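Long-range contacts in TarM (PDB 4X7R), which belongs to the GT-B glycosyltransferases of group 1 and is seen here with uridine-5'-diphosphate and a glycan bound: residues 309-315 and 414-418; 435-439 and 465-470. The protein carries 1 engineered substitution. One frame throughout, in Å; residues are numbered along the deposited sequence.

Both contacts lie in the half of the GT-B fold built on the six-stranded parallel sheet, their centres 12 Å apart, and they follow one another along the chain, 309-315 with 414-418 closing before 435-439 meets 465-470. Residues 414-418 and the helix 460-477 join them. Pro418 CB of contact 1 lies 3.7 Å from Phe466 CB of contact 2, and Lys416 CB comes within 3.6 Å of Gly467 O. Contact 1 is the one placed toward the ligands: the side chain of His309 is about 9 Å from the bound uridine-5'-diphosphate, and that of Ile414 about 12 Å from (2S)-2,3-dihydroxypropyl 2-acetamido-2-deoxy-alpha-D-glucopyranoside. Neither side chain touches these ligands at such distances.

Contact 1. Residues 309-315 and 414-418; sequences HNAPKHF and ISKRP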
loop_
_atom_site.group_PDB
_atom_site.type_symbol
_atom_site.label_atom_id
_atom_site.label_comp_id
_atom_site.label_asym_id
_atom_site.label_seq_id
_atom_site.Cartn_x
_atom_site.Cartn_y
_atom_site.Cartn_z
ATOM N N HIS A 309 3.131 -0.242 -22.401
ATOM C CA HIS A 309 4.524 -0.183 -22.822
ATOM C C HIS A 309 4.618 -1.085 -24.061
ATOM O O HIS A 309 3.589 -1.389 -24.671
ATOM C CB HIS A 309 5.439 -0.668 -21.677
ATOM C CG HIS A 309 4.960 -1.939 -21.053
ATOM N ND1 HIS A 309 5.167 -3.148 -21.702
ATOM C CD2 HIS A 309 4.263 -2.175 -19.928
ATOM C CE1 HIS A 309 4.607 -4.072 -20.950
ATOM N NE2 HIS A 309 4.061 -3.546 -19.873
ATOM N N ASN A 310 5.828 -1.506 -24.440
ATOM C CA ASN A 310 6.023 -2.407 -25.572
ATOM C C ASN A 310 5.781 -3.842 -25.115
ATOM O O ASN A 310 6.081 -4.182 -23.975
ATOM C CB ASN A 310 7.431 -2.265 -26.115
ATOM C CG ASN A 310 7.575 -1.096 -27.039
ATOM O OD1 ASN A 310 7.759 0.047 -26.607
ATOM N ND2 ASN A 310 7.479 -1.364 -28.333
ATOM N N ALA A 311 5.230 -4.689 -25.978
ATOM C CA ALA A 311 5.018 -6.088 -25.608
ATOM C C ALA A 311 6.372 -6.824 -25.674
ATOM O O ALA A 311 7.213 -6.429 -26.494
ATOM C CB ALA A 311 4.026 -6.738 -26.560
ATOM N N PRO A 312 6.625 -7.866 -24.833
ATOM C CA PRO A 312 7.900 -8.598 -24.943
ATOM C C PRO A 312 8.032 -9.133 -26.359
ATOM O O PRO A 312 7.068 -9.704 -26.883
ATOM C CB PRO A 312 7.753 -9.745 -23.939
ATOM C CG PRO A 312 6.670 -9.335 -23.032
ATOM C CD PRO A 312 5.748 -8.471 -23.812
ATOM N N LYS A 313 9.190 -8.874 -27.001
ATOM C CA LYS A 313 9.469 -9.264 -28.389
ATOM C C LYS A 313 9.247 -10.750 -28.679
ATOM O O LYS A 313 8.872 -11.095 -29.797
ATOM C CB LYS A 313 10.855 -8.764 -28.859
ATOM C CG LYS A 313 12.044 -9.231 -28.020
ATOM C CD LYS A 313 13.244 -8.306 -28.210
ATOM C CE LYS A 313 14.569 -9.004 -28.010
ATOM N NZ LYS A 313 14.979 -9.783 -29.212
ATOM N N HIS A 314 9.423 -11.614 -27.654
ATOM C CA HIS A 314 9.242 -13.060 -27.760
ATOM C C HIS A 314 8.190 -13.627 -26.815
ATOM O O HIS A 314 8.057 -13.181 -25.675
ATOM C CB HIS A 314 10.575 -13.804 -27.560
ATOM C CG HIS A 314 11.513 -13.695 -28.721
ATOM N ND1 HIS A 314 12.700 -12.992 -28.624
ATOM C CD2 HIS A 314 11.404 -14.204 -29.970
ATOM C CE1 HIS A 314 13.277 -13.101 -29.809
ATOM N NE2 HIS A 314 12.532 -13.818 -30.653
ATOM N N PHE A 315 7.467 -14.641 -27.303
ATOM C CA PHE A 315 6.469 -15.383 -26.552
ATOM C C PHE A 315 7.162 -16.512 -25.805
ATOM O O PHE A 315 8.057 -17.166 -26.358
ATOM C CB PHE A 315 5.408 -15.977 -27.488
ATOM C CG PHE A 315 4.298 -15.034 -27.886
ATOM C CD1 PHE A 315 3.321 -14.655 -26.967
ATOM C CD2 PHE A 315 4.199 -14.563 -29.190
ATOM C CE1 PHE A 315 2.283 -13.799 -27.340
ATOM C CE2 PHE A 315 3.159 -13.707 -29.563
ATOM C CZ PHE A 315 2.202 -13.338 -28.637
ATOM N N ILE A 414 -1.392 -6.779 -21.232
ATOM C CA ILE A 414 -0.558 -5.786 -21.945
ATOM C C ILE A 414 0.739 -6.469 -22.465
ATOM O O ILE A 414 1.136 -6.235 -23.604
ATOM C CB ILE A 414 -0.283 -4.523 -21.091
ATOM C CG1 ILE A 414 -1.594 -3.791 -20.780
ATOM C CG2 ILE A 414 0.723 -3.566 -21.769
ATOM C CD1 ILE A 414 -1.532 -2.964 -19.569
ATOM N N SER A 415 1.329 -7.385 -21.666
ATOM C CA SER A 415 2.524 -8.128 -22.076
ATOM C C SER A 415 2.192 -9.365 -22.916
ATOM O O SER A 415 3.031 -10.254 -23.038
ATOM C CB SER A 415 3.377 -8.485 -20.865
ATOM O OG SER A 415 4.049 -7.323 -20.410
ATOM N N LYS A 416 0.970 -9.419 -23.508
ATOM C CA LYS A 416 0.477 -10.531 -24.351
ATOM C C LYS A 416 0.487 -11.896 -23.626
ATOM O O LYS A 416 0.697 -12.940 -24.255
ATOM C CB LYS A 416 1.227 -10.605 -25.697
ATOM C CG LYS A 416 1.074 -9.395 -26.604
ATOM C CD LYS A 416 1.850 -9.625 -27.892
ATOM C CE LYS A 416 1.686 -8.496 -28.876
ATOM N NZ LYS A 416 2.601 -8.635 -30.046
ATOM N N ARG A 417 0.272 -11.875 -22.295
ATOM C CA ARG A 417 0.223 -13.069 -21.444
ATOM C C ARG A 417 -1.249 -13.290 -21.086
ATOM O O ARG A 417 -1.832 -12.481 -20.366
ATOM C CB ARG A 417 1.121 -12.922 -20.174
ATOM C CG ARG A 417 2.607 -12.588 -20.454
ATOM C CD ARG A 417 3.165 -13.356 -21.641
ATOM N NE ARG A 417 4.606 -13.211 -21.845
ATOM C CZ ARG A 417 5.174 -12.934 -23.019
ATOM N NH1 ARG A 417 4.426 -12.680 -24.085
ATOM N NH2 ARG A 417 6.493 -12.885 -23.128
ATOM N N PRO A 418 -1.912 -14.294 -21.684
ATOM C CA PRO A 418 -3.352 -14.472 -21.404
ATOM C C PRO A 418 -3.635 -14.868 -19.966
ATOM O O PRO A 418 -2.797 -15.486 -19.308
ATOM C CB PRO A 418 -3.796 -15.538 -22.414
ATOM C CG PRO A 418 -2.548 -16.289 -22.768
ATOM C CD PRO A 418 -1.397 -15.328 -22.615
HETATM O O HOH W 1 2.626 -4.970 -18.411
#
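A Schellman motif ends the helix 407-414, with Lys416 at positive phi as its C-prime residue, and the loop 309-315 leading into strand 320-324 is laid along this turn. At one end His309 meets Ile414 and Ser415. The methyl CG2 of Ile414 sits over a face of the His309 imidazole in a CH-pi contact, 4.1 Å from the ring centroid, while Ser415 OG lies in the ring plane at its edge. His309 ND1 donates to Asn310 O at 2.7 Å, which restrains the ring's rotation, and His309 NE2 shares a water with Ser415 OG, weakly on the serine side.

In the middle, Pro312 CD rests 3.3 Å from Ser415 O, and Ala311 CB packs on Lys416 CE at 3.7 Å. The extended lysine crosses the Phe315 side chain at about a right angle, with Lys416 O in the plane of the phenyl ring at its edge.

Arg417 turns at chi2 (-41°), bringing its guanidinium back to the loop. Pro312 CG sits over one face of it, toward the rim, and Arg417 NH2 donates to His314 O, 3.0 Å away, in the carbonyl plane. NE and NH2 also bond Leu390 O and Glu391 O, so the loop and helix 386-391 share one guanidinium. The Schellman-capped turn leads from helix 407-414 straight into strand 419-422, one alpha-to-beta step of the Rossmann-like C-terminal half of the GT-B fold.

Contact 2. Residues 435-439 and 465-470; sequences NKNGY and EFGSKA
Phe466 of helix 460-477 packs its ring against the turn that enters strand 438-441, the last strand of the parallel sheet in this Rossmann-like GT-B domain. Its ring edge points at the face of Tyr439 in a T-shaped pair, planes 68° apart and centroids separated by 5.2 Å; Phe466 CE2 is the atom that reaches over the tyrosine, 3.5 Å from Tyr439 CZ. The backbone of the turn lies over a face of the phenyl, with Asn437 N above it toward the rim, and Lys436 O comes to 3.3 Å from Phe466 CD1. From the same turn, Asn437 CA makes a CH...O contact with Phe466 O of the helix.

Further along the helix, Lys469 CB and Ala470 CB pack against Asn437 CB, and the aliphatic parts of Lys469 and Lys436 cross obliquely. Each ammonium group has a weak, long ion pair elsewhere, Lys436 with Glu433 and Lys469 with Glu472.

The turn itself is held by Asn435 N bonding to Gly438 O. With chi1 at 70° the Asn437 amide turns back to the residues before the turn, OD1 accepting from Glu433 N and ND2 donating to Phe431 O. Beside the phenyl edge, Tyr439 OH donates a weak hydrogen bond to Asn435 OD1, 3.3 Å away.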
loop_
_atom_site.group_PDB
_atom_site.type_symbol
_atom_site.label_atom_id
_atom_site.label_comp_id
_atom_site.label_asym_id
_atom_site.label_seq_id
_atom_site.Cartn_x
_atom_site.Cartn_y
_atom_site.Cartn_z
ATOM N N ASN A 435 -12.482 -17.494 -24.220
ATOM C CA ASN A 435 -12.096 -18.287 -25.384
ATOM C C ASN A 435 -11.650 -17.416 -26.586
ATOM O O ASN A 435 -11.545 -17.915 -27.704
ATOM C CB ASN A 435 -13.209 -19.292 -25.732
ATOM C CG ASN A 435 -12.785 -20.481 -26.538
ATOM O OD1 ASN A 435 -11.675 -21.012 -26.397
ATOM N ND2 ASN A 435 -13.689 -20.930 -27.391
ATOM N N LYS A 436 -11.328 -16.128 -26.340
ATOM C CA LYS A 436 -10.857 -15.211 -27.383
ATOM C C LYS A 436 -9.524 -14.564 -26.976
ATOM O O LYS A 436 -8.596 -14.542 -27.776
ATOM C CB LYS A 436 -11.929 -14.164 -27.741
ATOM C CG LYS A 436 -11.472 -13.153 -28.790
ATOM C CD LYS A 436 -12.578 -12.207 -29.216
ATOM C CE LYS A 436 -12.074 -11.147 -30.166
ATOM N NZ LYS A 436 -13.155 -10.195 -30.533
ATOM N N ASN A 437 -9.408 -14.082 -25.724
ATOM C CA ASN A 437 -8.163 -13.472 -25.252
ATOM C C ASN A 437 -7.701 -14.046 -23.898
ATOM O O ASN A 437 -6.726 -13.579 -23.309
ATOM C CB ASN A 437 -8.306 -11.948 -25.240
ATOM C CG ASN A 437 -9.225 -11.384 -24.187
ATOM O OD1 ASN A 437 -9.466 -11.992 -23.144
ATOM N ND2 ASN A 437 -9.657 -10.148 -24.382
ATOM N N GLY A 438 -8.418 -15.071 -23.444
ATOM C CA GLY A 438 -8.195 -15.768 -22.181
ATOM C C GLY A 438 -9.421 -16.570 -21.781
ATOM O O GLY A 438 -10.326 -16.790 -22.600
ATOM N N TYR A 439 -9.463 -17.000 -20.507
ATOM C CA TYR A 439 -10.586 -17.780 -19.992
ATOM C C TYR A 439 -11.136 -17.235 -18.689
ATOM O O TYR A 439 -10.364 -16.881 -17.781
ATOM C CB TYR A 439 -10.207 -19.263 -19.815
ATOM C CG TYR A 439 -9.925 -20.014 -21.102
ATOM C CD1 TYR A 439 -10.934 -20.249 -22.034
ATOM C CD2 TYR A 439 -8.671 -20.568 -21.347
ATOM C CE1 TYR A 439 -10.684 -20.962 -23.210
ATOM C CE2 TYR A 439 -8.418 -21.312 -22.504
ATOM C CZ TYR A 439 -9.422 -21.490 -23.440
ATOM O OH TYR A 439 -9.154 -22.197 -24.589
ATOM N N GLU A 465 -2.052 -16.324 -29.721
ATOM C CA GLU A 465 -3.263 -15.747 -30.314
ATOM C C GLU A 465 -4.063 -15.015 -29.241
ATOM O O GLU A 465 -4.513 -13.885 -29.468
ATOM C CB GLU A 465 -4.099 -16.871 -30.921
ATOM C CG GLU A 465 -5.439 -16.503 -31.535
ATOM C CD GLU A 465 -6.201 -17.735 -31.997
ATOM O OE1 GLU A 465 -5.681 -18.461 -32.877
ATOM O OE2 GLU A 465 -7.294 -18.003 -31.444
ATOM N N PHE A 466 -4.256 -15.684 -28.077
ATOM C CA PHE A 466 -5.001 -15.160 -26.929
ATOM C C PHE A 466 -4.313 -13.916 -26.403
ATOM O O PHE A 466 -4.970 -12.883 -26.261
ATOM C CB PHE A 466 -5.159 -16.233 -25.832
ATOM C CG PHE A 466 -6.363 -17.148 -25.935
ATOM C CD1 PHE A 466 -6.996 -17.366 -27.156
ATOM C CD2 PHE A 466 -6.830 -17.832 -24.821
ATOM C CE1 PHE A 466 -8.101 -18.219 -27.248
ATOM C CE2 PHE A 466 -7.919 -18.701 -24.919
ATOM C CZ PHE A 466 -8.541 -18.897 -26.135
ATOM N N GLY A 467 -2.994 -14.005 -26.216
ATOM C CA GLY A 467 -2.161 -12.908 -25.733
ATOM C C GLY A 467 -2.200 -11.682 -26.621
ATOM O O GLY A 467 -2.348 -10.560 -26.129
ATOM N N SER A 468 -2.101 -11.902 -27.946
ATOM C CA SER A 468 -2.142 -10.848 -28.969
ATOM C C SER A 468 -3.489 -10.092 -28.916
ATOM O O SER A 468 -3.493 -8.866 -28.886
ATOM C CB SER A 468 -1.889 -11.443 -30.360
ATOM O OG SER A 468 -0.521 -11.385 -30.746
ATOM N N LYS A 469 -4.619 -10.832 -28.853
ATOM C CA LYS A 469 -5.967 -10.268 -28.745
ATOM C C LYS A 469 -6.136 -9.540 -27.390
ATOM O O LYS A 469 -6.817 -8.515 -27.332
ATOM C CB LYS A 469 -7.024 -11.377 -28.889
ATOM C CG LYS A 469 -7.245 -11.873 -30.317
ATOM C CD LYS A 469 -8.362 -11.082 -31.004
ATOM C CE LYS A 469 -8.186 -11.004 -32.503
ATOM N NZ LYS A 469 -8.987 -9.897 -33.097
ATOM N N ALA A 470 -5.490 -10.064 -26.312
ATOM C CA ALA A 470 -5.532 -9.493 -24.957
ATOM C C ALA A 470 -4.994 -8.069 -24.903
ATOM O O ALA A 470 -5.686 -7.194 -24.377
ATOM C CB ALA A 470 -4.801 -10.389 -23.966
#